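PDB 3N6Y: immunoglobulin-like protein from Pseudomonas aeruginosa, which is of unknown function but folds as an immunoglobulin-like beta sandwich, its precursor probably carrying a signal peptide for export. Local coordinates for residues A[44-49]-A[107-113]; A[51-55]-A[130-136]; A[102-106]-A[118-122]. Where two conformers were deposited one is given. Numbering follows the deposited sequence.

Contact 1 (A[44-49]-A[107-113])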
ATOM      1  N   VAL A  44      -0.799  14.206  -1.326  1.00 16.58           N
ATOM      2  CA  VAL A  44       0.292  13.829  -0.442  1.00 16.41           C
ATOM      3  C   VAL A  44       1.454  14.814  -0.556  1.00 16.53           C
ATOM      4  O   VAL A  44       1.951  15.029  -1.655  1.00 16.88           O
ATOM      5  CB  VAL A  44       0.740  12.426  -0.808  1.00 16.29           C
ATOM      6  CG1 VAL A  44       1.973  12.003  -0.005  1.00 15.68           C
ATOM      7  CG2 VAL A  44      -0.403  11.402  -0.597  1.00 16.16           C
ATOM      8  N   PRO A  45       1.925  15.373   0.577  1.00 17.40           N
ATOM      9  CA  PRO A  45       3.093  16.283   0.500  1.00 18.87           C
ATOM     10  C   PRO A  45       4.383  15.611   0.068  1.00 17.95           C
ATOM     11  O   PRO A  45       4.719  14.531   0.579  1.00 19.71           O
ATOM     12  CB  PRO A  45       3.266  16.792   1.942  1.00 19.89           C
ATOM     13  CG  PRO A  45       2.114  16.362   2.687  1.00 20.86           C
ATOM     14  CD  PRO A  45       1.441  15.216   1.951  1.00 19.07           C
ATOM     15  N   ALA A  46       5.130  16.292  -0.799  1.00 18.81           N
ATOM     16  CA  ALA A  46       6.422  15.823  -1.280  1.00 17.91           C
ATOM     17  C   ALA A  46       7.447  16.214  -0.237  1.00 18.46           C
ATOM     18  O   ALA A  46       8.292  17.110  -0.448  1.00 19.56           O
ATOM     19  CB  ALA A  46       6.758  16.433  -2.633  1.00 20.70           C
ATOM     20  N   LYS A  47       7.342  15.564   0.906  1.00 19.24           N
ATOM     21  CA  LYS A  47       8.200  15.855   2.070  1.00 19.28           C
ATOM     22  C   LYS A  47       8.698  14.579   2.727  1.00 18.22           C
ATOM     23  O   LYS A  47       7.937  13.646   2.957  1.00 17.66           O
ATOM     24  CB  LYS A  47       7.418  16.704   3.072  1.00 21.78           C
ATOM     25  CG  LYS A  47       7.055  18.075   2.497  1.00 23.18           C
ATOM     26  CD  LYS A  47       6.179  18.978   3.393  1.00 26.65           C
ATOM     27  CE  LYS A  47       7.017  19.877   4.269  1.00 28.76           C
ATOM     28  NZ  LYS A  47       6.164  20.772   5.118  1.00 28.06           N
ATOM     29  N   LEU A  48       9.995  14.535   3.041  1.00 18.04           N
ATOM     30  CA  LEU A  48      10.575  13.414   3.797  1.00 18.16           C
ATOM     31  C   LEU A  48       9.780  13.120   5.061  1.00 18.17           C
ATOM     32  O   LEU A  48       9.391  14.043   5.792  1.00 19.07           O
ATOM     33  CB  LEU A  48      12.037  13.731   4.204  1.00 20.74           C
ATOM     34  CG  LEU A  48      13.210  13.425   3.300  1.00 23.20           C
ATOM     35  CD1 LEU A  48      14.487  13.802   4.043  1.00 25.40           C
ATOM     36  CD2 LEU A  48      13.253  11.943   2.834  1.00 21.90           C
ATOM     37  N   GLY A  49       9.582  11.839   5.347  1.00 17.33           N
ATOM     38  CA  GLY A  49       8.893  11.397   6.528  1.00 17.95           C
ATOM     39  C   GLY A  49       7.407  11.186   6.299  1.00 17.02           C
ATOM     40  O   GLY A  49       6.724  10.710   7.162  1.00 20.70           O
ATOM     41  N   PHE A 107       8.395   8.193   2.415  1.00 15.06           N
ATOM     42  CA  PHE A 107       9.529   8.888   1.834  1.00 15.59           C
ATOM     43  C   PHE A 107      10.617   8.925   2.925  1.00 16.88           C
ATOM     44  O   PHE A 107      10.619   9.810   3.790  1.00 19.57           O
ATOM     45  CB  PHE A 107       9.167  10.316   1.427  1.00 16.54           C
ATOM     46  CG  PHE A 107       8.104  10.427   0.336  1.00 16.02           C
ATOM     47  CD1 PHE A 107       8.064   9.533  -0.728  1.00 15.60           C
ATOM     48  CD2 PHE A 107       7.187  11.455   0.356  1.00 16.36           C
ATOM     49  CE1 PHE A 107       7.096   9.636  -1.708  1.00 16.15           C
ATOM     50  CE2 PHE A 107       6.213  11.602  -0.644  1.00 18.41           C
ATOM     51  CZ  PHE A 107       6.172  10.671  -1.693  1.00 17.02           C
ATOM     52  N   THR A 108      11.501   7.933   2.940  1.00 15.69           N
ATOM     53  CA  THR A 108      12.525   7.826   3.952  1.00 17.25           C
ATOM     54  C   THR A 108      13.859   8.476   3.553  1.00 17.04           C
ATOM     55  O   THR A 108      14.638   8.894   4.432  1.00 18.27           O
ATOM     56  CB  THR A 108      12.713   6.347   4.290  1.00 19.41           C
ATOM     57  OG1 THR A 108      11.427   5.774   4.582  1.00 25.50           O
ATOM     58  CG2 THR A 108      13.633   6.140   5.453  1.00 22.03           C
ATOM     59  N   GLU A 109      14.114   8.529   2.240  1.00 16.06           N
ATOM     60  CA  GLU A 109      15.348   9.066   1.691  1.00 16.67           C
ATOM     61  C   GLU A 109      15.014  10.070   0.597  1.00 16.15           C
ATOM     62  O   GLU A 109      13.980   9.958  -0.039  1.00 15.63           O
ATOM     63  CB  GLU A 109      16.172   7.945   1.104  1.00 17.58           C
ATOM     64  CG  GLU A 109      16.614   6.902   2.133  1.00 19.37           C
ATOM     65  CD  GLU A 109      17.512   5.870   1.518  1.00 22.46           C
ATOM     66  OE1 GLU A 109      18.592   6.270   1.043  1.00 21.38           O
ATOM     67  OE2 GLU A 109      17.107   4.680   1.478  1.00 24.50           O
ATOM     68  N   PRO A 110      15.895  11.057   0.364  1.00 15.41           N
ATOM     69  CA  PRO A 110      15.488  12.118  -0.563  1.00 15.98           C
ATOM     70  C   PRO A 110      15.060  11.676  -1.972  1.00 15.98           C
ATOM     71  O   PRO A 110      14.117  12.256  -2.515  1.00 15.52           O
ATOM     72  CB  PRO A 110      16.726  13.009  -0.629  1.00 16.97           C
ATOM     73  CG  PRO A 110      17.368  12.844   0.693  1.00 17.82           C
ATOM     74  CD  PRO A 110      17.130  11.399   1.092  1.00 17.73           C
ATOM     75  N   HIS A 111      15.715  10.662  -2.526  1.00 15.25           N
ATOM     76  CA  HIS A 111      15.420  10.212  -3.888  1.00 14.80           C
ATOM     77  C   HIS A 111      14.021   9.581  -4.005  1.00 14.20           C
ATOM     78  O   HIS A 111      13.530   9.348  -5.122  1.00 14.08           O
ATOM     79  CB  HIS A 111      16.486   9.218  -4.377  1.00 15.40           C
ATOM     80  CG  HIS A 111      16.591   7.985  -3.545  1.00 15.44           C
ATOM     81  ND1 HIS A 111      17.496   7.862  -2.511  1.00 16.21           N
ATOM     82  CD2 HIS A 111      15.912   6.818  -3.607  1.00 15.28           C
ATOM     83  CE1 HIS A 111      17.362   6.658  -1.970  1.00 16.71           C
ATOM     84  NE2 HIS A 111      16.424   5.991  -2.630  1.00 15.51           N
ATOM     85  N   GLU A 112      13.424   9.215  -2.876  1.00 14.60           N
ATOM     86  CA  GLU A 112      12.091   8.633  -2.885  1.00 14.21           C
ATOM     87  C   GLU A 112      10.972   9.681  -3.017  1.00 14.89           C
ATOM     88  O   GLU A 112       9.824   9.358  -3.413  1.00 15.78           O
ATOM     89  CB  GLU A 112      11.881   7.768  -1.635  1.00 14.59           C
ATOM     90  CG  GLU A 112      12.790   6.596  -1.561  1.00 14.82           C
ATOM     91  CD  GLU A 112      12.647   5.815  -0.298  1.00 16.04           C
ATOM     92  OE1 GLU A 112      12.360   6.409   0.745  1.00 17.24           O
ATOM     93  OE2 GLU A 112      12.865   4.594  -0.361  1.00 16.96           O
ATOM     94  N   VAL A 113      11.310  10.965  -2.738  1.00 14.99           N
ATOM     95  CA  VAL A 113      10.348  12.059  -2.829  1.00 15.08           C
ATOM     96  C   VAL A 113      10.244  12.481  -4.274  1.00 16.43           C
ATOM     97  O   VAL A 113      10.986  13.355  -4.717  1.00 17.17           O
ATOM     98  CB  VAL A 113      10.782  13.276  -1.945  1.00 15.04           C
ATOM     99  CG1 VAL A 113       9.728  14.435  -2.038  1.00 15.73           C
ATOM    100  CG2 VAL A 113      11.077  12.845  -0.476  1.00 15.39           C
TER
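The loops 44-49 and 107-113 meet at one end of the beta sandwich, joined by one backbone hydrogen bond and by apolar side chains. The polar part is that single bond, Gly49 N to Phe107 O, at 2.8 Å and nearly linear (172°). Backbone carbonyls also line the Phe107 ring: Pro45 O lies 3.5 Å from Phe107 CE2 and Lys47 O 3.5 Å from Phe107 CD2, both at the ring edge. An inverse gamma turn centred on Ala46 brings Ala46 CB within 3.6 Å of Val113 CG1, while Leu48 CD2 lies 4.1 Å from Val113 CG2 and Val44 CG1 4.3 Å from Phe107 CE2. Leu48 CD2 also packs on the backbone, 3.4 Å from Glu109 C. Within 107-113, Glu112 OE1 accepts hydrogen bonds from Thr108 N (2.8 Å) and Glu109 N (3.1 Å), tying down the turn before the 3-10 segment 110-112. The chemistry implies a mostly apolar surface contact: Phe107 is its buried part, Leu48 and Val113 add much of the rest, and one backbone hydrogen bond joins the loops.

Contact 2 (A[51-55]-A[130-136])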
ATOM      1  N   LYS A  51       4.293   9.280   5.142  1.00 15.03           N
ATOM      2  CA  LYS A  51       3.804   7.930   4.851  1.00 16.01           C
ATOM      3  C   LYS A  51       2.371   7.968   4.350  1.00 15.77           C
ATOM      4  O   LYS A  51       1.501   8.627   4.937  1.00 14.76           O
ATOM      5  CB  LYS A  51       3.965   7.031   6.086  1.00 16.98           C
ATOM      6  CG  LYS A  51       3.353   5.655   5.965  1.00 18.26           C
ATOM      7  CD  LYS A  51       3.489   4.952   7.321  1.00 21.00           C
ATOM      8  CE  LYS A  51       2.707   3.659   7.319  1.00 25.36           C
ATOM      9  NZ  LYS A  51       2.754   2.977   8.661  1.00 28.30           N
ATOM     10  N   PHE A  52       2.106   7.288   3.227  1.00 13.92           N
ATOM     11  CA  PHE A  52       0.781   7.274   2.678  1.00 14.01           C
ATOM     12  C   PHE A  52       0.403   5.901   2.121  1.00 13.22           C
ATOM     13  O   PHE A  52       1.268   5.061   1.879  1.00 13.58           O
ATOM     14  CB  PHE A  52       0.599   8.321   1.556  1.00 13.39           C
ATOM     15  CG  PHE A  52       1.483   8.073   0.341  1.00 13.85           C
ATOM     16  CD1 PHE A  52       2.828   8.421   0.332  1.00 14.15           C
ATOM     17  CD2 PHE A  52       0.965   7.431  -0.785  1.00 15.04           C
ATOM     18  CE1 PHE A  52       3.618   8.167  -0.757  1.00 14.74           C
ATOM     19  CE2 PHE A  52       1.756   7.196  -1.902  1.00 15.40           C
ATOM     20  CZ  PHE A  52       3.086   7.551  -1.882  1.00 14.67           C
ATOM     21  N   GLY A  53      -0.880   5.683   1.957  1.00 12.81           N
ATOM     22  CA  GLY A  53      -1.375   4.452   1.387  1.00 13.13           C
ATOM     23  C   GLY A  53      -2.761   4.104   1.858  1.00 13.80           C
ATOM     24  O   GLY A  53      -3.598   5.000   2.056  1.00 13.10           O
HETATM   25  N   MSE A  54      -3.002   2.813   2.005  1.00 13.90           N
HETATM   26  CA  MSE A  54      -4.285   2.198   2.288  0.80 14.58           C
HETATM   27  C   MSE A  54      -4.225   1.278   3.529  1.00 13.76           C
HETATM   28  O   MSE A  54      -3.188   0.614   3.771  1.00 13.81           O
HETATM   29  CB  MSE A  54      -4.758   1.397   1.044  0.80 13.49           C
HETATM   30  CG  MSE A  54      -5.265   2.263  -0.108  0.80 13.88           C
HETATM   31 SE   MSE A  54      -5.848   1.099  -1.546  0.80 13.05          SE
HETATM   32  CE  MSE A  54      -4.158   0.313  -1.980  0.80 11.91           C
ATOM     33  N   ARG A  55      -5.350   1.182   4.252  1.00 15.51           N
ATOM     34  CA  ARG A  55      -5.536   0.222   5.320  1.00 16.47           C
ATOM     35  C   ARG A  55      -6.929  -0.357   5.081  1.00 15.95           C
ATOM     36  O   ARG A  55      -7.887   0.363   4.776  1.00 16.86           O
ATOM     37  CB  ARG A  55      -5.404   0.842   6.706  1.00 17.56           C
ATOM     38  CG  ARG A  55      -5.538  -0.185   7.823  1.00 18.69           C
ATOM     39  CD  ARG A  55      -5.025   0.355   9.138  1.00 19.45           C
ATOM     40  NE  ARG A  55      -5.819   1.529   9.526  1.00 20.76           N
ATOM     41  CZ  ARG A  55      -5.362   2.525  10.275  1.00 21.15           C
ATOM     42  NH1 ARG A  55      -4.127   2.524  10.748  1.00 21.24           N
ATOM     43  NH2 ARG A  55      -6.148   3.553  10.535  1.00 21.81           N
ATOM     44  N   ALA A 130      -7.951  -3.839  -3.995  1.00 15.23           N
ATOM     45  CA  ALA A 130      -8.090  -2.417  -3.682  1.00 16.55           C
ATOM     46  C   ALA A 130      -7.050  -1.587  -4.415  1.00 15.04           C
ATOM     47  O   ALA A 130      -5.949  -2.079  -4.656  1.00 14.41           O
ATOM     48  CB  ALA A 130      -8.005  -2.185  -2.183  1.00 16.57           C
ATOM     49  N   GLU A 131      -7.397  -0.349  -4.714  1.00 15.94           N
ATOM     50  CA  GLU A 131      -6.423   0.565  -5.339  1.00 15.01           C
ATOM     51  C   GLU A 131      -6.704   1.992  -4.981  1.00 15.80           C
ATOM     52  O   GLU A 131      -7.880   2.358  -4.760  1.00 15.64           O
ATOM     53  CB  GLU A 131      -6.400   0.396  -6.872  1.00 16.46           C
ATOM     54  CG  GLU A 131      -7.513   1.044  -7.649  1.00 20.05           C
ATOM     55  CD  GLU A 131      -7.241   0.955  -9.144  1.00 24.39           C
ATOM     56  OE1 GLU A 131      -6.113   1.343  -9.556  1.00 30.06           O
ATOM     57  OE2 GLU A 131      -8.146   0.536  -9.885  1.00 27.25           O
ATOM     58  N   LYS A 132      -5.646   2.802  -4.963  1.00 15.29           N
ATOM     59  CA  LYS A 132      -5.774   4.226  -4.845  1.00 14.84           C
ATOM     60  C   LYS A 132      -4.632   4.927  -5.538  1.00 13.64           C
ATOM     61  O   LYS A 132      -3.466   4.462  -5.445  1.00 16.97           O
ATOM     62  CB  LYS A 132      -5.794   4.671  -3.373  1.00 15.28           C
ATOM     63  CG  LYS A 132      -6.666   5.898  -3.140  1.00 17.70           C
ATOM     64  CD  LYS A 132      -8.186   5.558  -3.212  1.00 20.55           C
ATOM     65  CE  LYS A 132      -9.017   6.754  -3.108  1.00 22.81           C
ATOM     66  NZ  LYS A 132     -10.460   6.535  -3.406  1.00 25.24           N
ATOM     67  N   SER A 133      -5.011   6.047  -6.190  1.00 15.24           N
ATOM     68  CA  SER A 133      -4.062   6.938  -6.891  1.00 15.63           C
ATOM     69  C   SER A 133      -3.818   8.163  -6.029  1.00 16.41           C
ATOM     70  O   SER A 133      -4.798   8.847  -5.663  1.00 17.68           O
ATOM     71  CB  SER A 133      -4.587   7.330  -8.276  1.00 17.86           C
ATOM     72  OG  SER A 133      -4.540   6.191  -9.120  1.00 21.73           O
ATOM     73  N   PHE A 134      -2.546   8.437  -5.718  1.00 15.10           N
ATOM     74  CA  PHE A 134      -2.137   9.633  -4.954  1.00 15.64           C
ATOM     75  C   PHE A 134      -1.320  10.612  -5.794  1.00 17.43           C
ATOM     76  O   PHE A 134      -0.491  10.177  -6.587  1.00 18.17           O
ATOM     77  CB  PHE A 134      -1.319   9.247  -3.758  1.00 15.27           C
ATOM     78  CG  PHE A 134      -2.028   8.316  -2.851  1.00 14.09           C
ATOM     79  CD1 PHE A 134      -2.757   8.788  -1.789  1.00 14.58           C
ATOM     80  CD2 PHE A 134      -1.907   6.913  -3.030  1.00 14.10           C
ATOM     81  CE1 PHE A 134      -3.401   7.918  -0.947  1.00 14.50           C
ATOM     82  CE2 PHE A 134      -2.561   6.046  -2.199  1.00 13.67           C
ATOM     83  CZ  PHE A 134      -3.300   6.545  -1.158  1.00 14.57           C
ATOM     84  N   ASP A 135      -1.555  11.897  -5.561  1.00 17.70           N
ATOM     85  CA  ASP A 135      -0.869  13.006  -6.232  0.70 18.77           C
ATOM     86  C   ASP A 135       0.106  13.595  -5.214  1.00 18.76           C
ATOM     87  O   ASP A 135      -0.335  14.182  -4.221  1.00 18.01           O
ATOM     88  CB  ASP A 135      -1.908  14.059  -6.667  0.70 21.16           C
ATOM     89  CG  ASP A 135      -1.284  15.307  -7.225  0.70 23.21           C
ATOM     90  OD1 ASP A 135      -0.382  15.187  -8.075  0.70 24.02           O
ATOM     91  OD2 ASP A 135      -1.692  16.424  -6.802  0.70 24.50           O
ATOM     92  N   VAL A 136       1.400  13.422  -5.482  1.00 18.50           N
ATOM     93  CA  VAL A 136       2.469  13.848  -4.600  1.00 17.85           C
ATOM     94  C   VAL A 136       2.976  15.171  -5.172  1.00 19.82           C
ATOM     95  O   VAL A 136       3.399  15.252  -6.322  1.00 18.39           O
ATOM     96  CB  VAL A 136       3.578  12.801  -4.518  1.00 17.52           C
ATOM     97  CG1 VAL A 136       4.844  13.345  -3.814  1.00 17.42           C
ATOM     98  CG2 VAL A 136       3.033  11.527  -3.849  1.00 16.28           C
TER
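This is a face-to-face packing of strands from the two layers of the beta sandwich, deep in the core of the immunoglobulin-like fold. The axes of the two segments approach to 7.7 Å, with their N-to-C directions at 155°, roughly antiparallel. At that spacing the backbones do not pair, and side chains fill the gap between the sheets. The centrepiece is a T-shaped (edge-to-face) aromatic pair: the edge of Phe52 meets the face of Phe134, with centroids 5.1 Å apart, planes at 64° and Phe52 CD2 3.7 Å from Phe134 CD2. Beyond it, Phe52 CZ lies 4.4 Å from Val136 CG2. The same ring of Phe134 also meets the main chain, Phe134 CZ lying 3.6 Å from Gly53 O. Glycine at this position has a separate reason: at its backbone angles a CB would jam against the preceding carbonyl oxygen. Further along, the selenomethionine Met54 rests its SE on the backbone of 131-132, 3.7 Å from Glu131 C, and on Ala130 CB and Lys132 CB, each 4.0 Å from Met54 SE. Lys132 starts toward the other strand but turns away, and makes a cation-pi contact with Tyr14. In one sheet, strand 51-59 bonds through Phe52 and Met54 to Tyr105 and Met103 of strand 101-106, and on its other side to the short strands near the N-terminus. In the other sheet, strand 127-136 lies between strands 116-124 and 43-44, and Val44 of the latter covers Phe52, Phe134 and Val136.

Contact 3 (A[102-106]-A[118-122])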
ATOM      1  N   VAL A 102      -2.293  -3.503   5.484  1.00 15.56           N
ATOM      2  CA  VAL A 102      -1.819  -2.182   5.096  1.00 14.93           C
ATOM      3  C   VAL A 102      -0.956  -2.295   3.864  1.00 14.30           C
ATOM      4  O   VAL A 102      -0.186  -3.240   3.690  1.00 14.68           O
ATOM      5  CB  VAL A 102      -0.990  -1.561   6.213  1.00 16.35           C
ATOM      6  CG1 VAL A 102      -0.313  -0.235   5.777  1.00 17.71           C
ATOM      7  CG2 VAL A 102      -1.845  -1.336   7.467  1.00 16.95           C
HETATM    8  N   MSE A 103      -1.116  -1.324   2.997  1.00 14.11           N
HETATM    9  CA  MSE A 103      -0.197  -1.097   1.875  1.00 13.83           C
HETATM   10  C   MSE A 103       0.199   0.375   1.927  1.00 13.43           C
HETATM   11  O   MSE A 103      -0.593   1.259   1.596  1.00 14.84           O
HETATM   12  CB  MSE A 103      -0.817  -1.427   0.516  1.00 14.31           C
HETATM   13  CG  MSE A 103       0.167  -1.170  -0.586  1.00 13.67           C
HETATM   14 SE   MSE A 103      -0.650  -1.634  -2.306  1.00 12.67          SE
HETATM   15  CE  MSE A 103       0.892  -1.073  -3.384  1.00 14.63           C
ATOM     16  N   ALA A 104       1.433   0.617   2.347  1.00 13.32           N
ATOM     17  CA  ALA A 104       1.930   1.978   2.526  1.00 13.05           C
ATOM     18  C   ALA A 104       3.314   2.182   1.938  1.00 12.44           C
ATOM     19  O   ALA A 104       4.115   1.203   1.784  1.00 14.10           O
ATOM     20  CB  ALA A 104       1.896   2.386   3.990  1.00 13.05           C
ATOM     21  N   TYR A 105       3.616   3.449   1.699  1.00 12.86           N
ATOM     22  CA  TYR A 105       4.892   3.902   1.207  1.00 12.83           C
ATOM     23  C   TYR A 105       5.302   5.115   2.017  1.00 13.43           C
ATOM     24  O   TYR A 105       4.455   5.988   2.232  1.00 14.82           O
ATOM     25  CB  TYR A 105       4.835   4.258  -0.277  1.00 12.29           C
ATOM     26  CG  TYR A 105       6.198   4.432  -0.909  1.00 13.02           C
ATOM     27  CD1 TYR A 105       6.815   5.669  -0.926  1.00 13.24           C
ATOM     28  CD2 TYR A 105       6.880   3.340  -1.467  1.00 12.69           C
ATOM     29  CE1 TYR A 105       8.086   5.832  -1.506  1.00 13.45           C
ATOM     30  CE2 TYR A 105       8.171   3.490  -2.061  1.00 13.02           C
ATOM     31  CZ  TYR A 105       8.734   4.753  -2.077  1.00 14.14           C
ATOM     32  OH  TYR A 105       9.956   4.942  -2.637  1.00 16.71           O
ATOM     33  N   GLU A 106       6.574   5.140   2.449  1.00 14.63           N
ATOM     34  CA  GLU A 106       7.116   6.277   3.186  0.50 15.15           C
ATOM     35  C   GLU A 106       8.349   6.866   2.483  1.00 14.81           C
ATOM     36  O   GLU A 106       9.249   6.136   2.029  1.00 15.33           O
ATOM     37  CB  GLU A 106       7.423   5.910   4.655  0.50 16.35           C
ATOM     38  CG  GLU A 106       7.633   7.137   5.545  0.50 17.33           C
ATOM     39  CD  GLU A 106       7.656   6.851   7.046  0.50 18.27           C
ATOM     40  OE1 GLU A 106       6.940   5.934   7.514  0.50 18.19           O
ATOM     41  OE2 GLU A 106       8.367   7.580   7.786  0.50 20.10           O
ATOM     42  N   TRP A 118       1.280   8.354  -7.926  1.00 16.50           N
ATOM     43  CA  TRP A 118       1.646   7.076  -7.383  1.00 16.22           C
ATOM     44  C   TRP A 118       0.332   6.298  -7.262  1.00 17.00           C
ATOM     45  O   TRP A 118      -0.664   6.778  -6.662  1.00 17.12           O
ATOM     46  CB  TRP A 118       2.234   7.241  -5.994  1.00 15.72           C
ATOM     47  CG  TRP A 118       3.555   7.923  -5.948  1.00 14.81           C
ATOM     48  CD1 TRP A 118       3.849   9.217  -6.306  1.00 15.48           C
ATOM     49  CD2 TRP A 118       4.741   7.363  -5.445  1.00 15.14           C
ATOM     50  NE1 TRP A 118       5.184   9.459  -6.042  1.00 14.82           N
ATOM     51  CE2 TRP A 118       5.749   8.339  -5.521  1.00 15.30           C
ATOM     52  CE3 TRP A 118       5.052   6.117  -4.942  1.00 14.68           C
ATOM     53  CZ2 TRP A 118       7.057   8.086  -5.120  1.00 14.33           C
ATOM     54  CZ3 TRP A 118       6.365   5.838  -4.546  1.00 13.35           C
ATOM     55  CH2 TRP A 118       7.338   6.838  -4.627  1.00 14.30           C
ATOM     56  N   ARG A 119       0.307   5.151  -7.903  1.00 14.89           N
ATOM     57  CA  ARG A 119      -0.856   4.293  -7.916  0.50 14.91           C
ATOM     58  C   ARG A 119      -0.484   3.035  -7.136  1.00 14.73           C
ATOM     59  O   ARG A 119       0.422   2.305  -7.526  1.00 14.29           O
ATOM     60  CB  ARG A 119      -1.280   4.008  -9.382  0.50 15.05           C
ATOM     61  CG  ARG A 119      -2.405   2.968  -9.543  0.50 15.31           C
ATOM     62  CD  ARG A 119      -2.798   2.751 -11.012  0.50 16.16           C
ATOM     63  NE  ARG A 119      -4.099   2.117 -11.205  0.50 15.96           N
ATOM     64  CZ  ARG A 119      -4.606   1.779 -12.397  0.50 17.01           C
ATOM     65  NH1 ARG A 119      -3.922   1.994 -13.525  0.50 18.06           N
ATOM     66  NH2 ARG A 119      -5.833   1.252 -12.474  0.50 16.72           N
ATOM     67  N   LEU A 120      -1.182   2.786  -6.022  1.00 12.81           N
ATOM     68  CA  LEU A 120      -0.940   1.657  -5.123  1.00 13.52           C
ATOM     69  C   LEU A 120      -2.071   0.668  -5.298  1.00 14.52           C
ATOM     70  O   LEU A 120      -3.259   1.040  -5.221  1.00 13.49           O
ATOM     71  CB  LEU A 120      -0.924   2.160  -3.669  1.00 13.89           C
ATOM     72  CG  LEU A 120       0.449   2.672  -3.167  1.00 14.62           C
ATOM     73  CD1 LEU A 120       1.053   3.753  -4.067  1.00 16.24           C
ATOM     74  CD2 LEU A 120       0.308   3.219  -1.769  1.00 16.11           C
HETATM   75  N   MSE A 121      -1.722  -0.547  -5.638  1.00 12.57           N
HETATM   76  CA  MSE A 121      -2.672  -1.589  -6.011  1.00 13.78           C
HETATM   77  C   MSE A 121      -2.360  -2.839  -5.241  1.00 12.16           C
HETATM   78  O   MSE A 121      -1.223  -3.320  -5.271  1.00 14.51           O
HETATM   79  CB  MSE A 121      -2.595  -1.841  -7.539  1.00 13.62           C
HETATM   80  CG  MSE A 121      -2.793  -0.593  -8.359  1.00 14.79           C
HETATM   81 SE   MSE A 121      -2.510  -0.992 -10.262  1.00 15.12          SE
HETATM   82  CE  MSE A 121      -4.376  -1.482 -10.683  1.00 19.33           C
ATOM     83  N   VAL A 122      -3.370  -3.359  -4.531  1.00 13.02           N
ATOM     84  CA  VAL A 122      -3.284  -4.636  -3.858  1.00 13.23           C
ATOM     85  C   VAL A 122      -3.980  -5.730  -4.665  1.00 12.97           C
ATOM     86  O   VAL A 122      -5.166  -5.664  -4.909  1.00 14.63           O
ATOM     87  CB  VAL A 122      -3.988  -4.638  -2.455  1.00 15.58           C
ATOM     88  CG1 VAL A 122      -3.688  -5.987  -1.743  1.00 17.65           C
ATOM     89  CG2 VAL A 122      -3.555  -3.497  -1.643  1.00 18.27           C
TER
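Met103, Leu120 and Tyr105 lose the most surface here, and together they illustrate how large side chains bridge two sheets whose backbones stay well apart. The strand segments 102-106 and 118-122 approach to 8.2 Å between axes, with their directions at 153°. Met103, a selenomethionine, contributes most by far. Its side chain is extended, all three chi angles being t, so it crosses the interlayer space in full: Met103 SE lies 3.5 Å from Val122 CG2 and 3.5 Å from Met121 O, and Met103 CE reaches 3.7 Å from Leu120 CB. Leu120 points back toward the facing strand, and it is on its CB that the terminal methyl of Met103 packs. Two residues on from Met103 along its strand, Tyr105 takes over, meeting the indole of Trp118. The closest atoms, Tyr105 CE1 and Trp118 CH2, are 3.4 Å apart; the Tyr105 ring and the six-membered ring of Trp118 have centroids 4.6 Å apart and planes at 49°, an oblique arrangement in which Trp118 CZ3 lies over one face of the tyrosine. Trp118 NE1 hydrogen-bonds to Val114 O. The two strands are consecutive in the chain, which arches from one sheet to the other between them. Strand 101-106 pairs with strand 51-59, while strand 116-124 lies between strands 127-136 and 68-74; from the last of these, Tyr72 touches both Met103 and Leu120, and Leu70 adds to the cover on Met103.

How the contacts relate
Contacts 2 and 3 form neighbouring parts of one buried core, whereas contact 1 closes the sandwich at its surface. The two core contacts span the same pair of sheets: 51-55 neighbours 102-106 in one layer and 130-136 neighbours 118-122 in the other, where the Glu131–Arg119 salt bridge also joins the strands. Their chemistry is correspondingly alike, apolar and aromatic between the layers, with a selenomethionine and a ring pair in each. Contact 1 adds a backbone hydrogen bond and loop carbonyls. It is still coupled to the core, since Phe107 packs on Phe52 and Val136 of contact 2, and Glu112 packs against Tyr105 and Trp118 of contact 3.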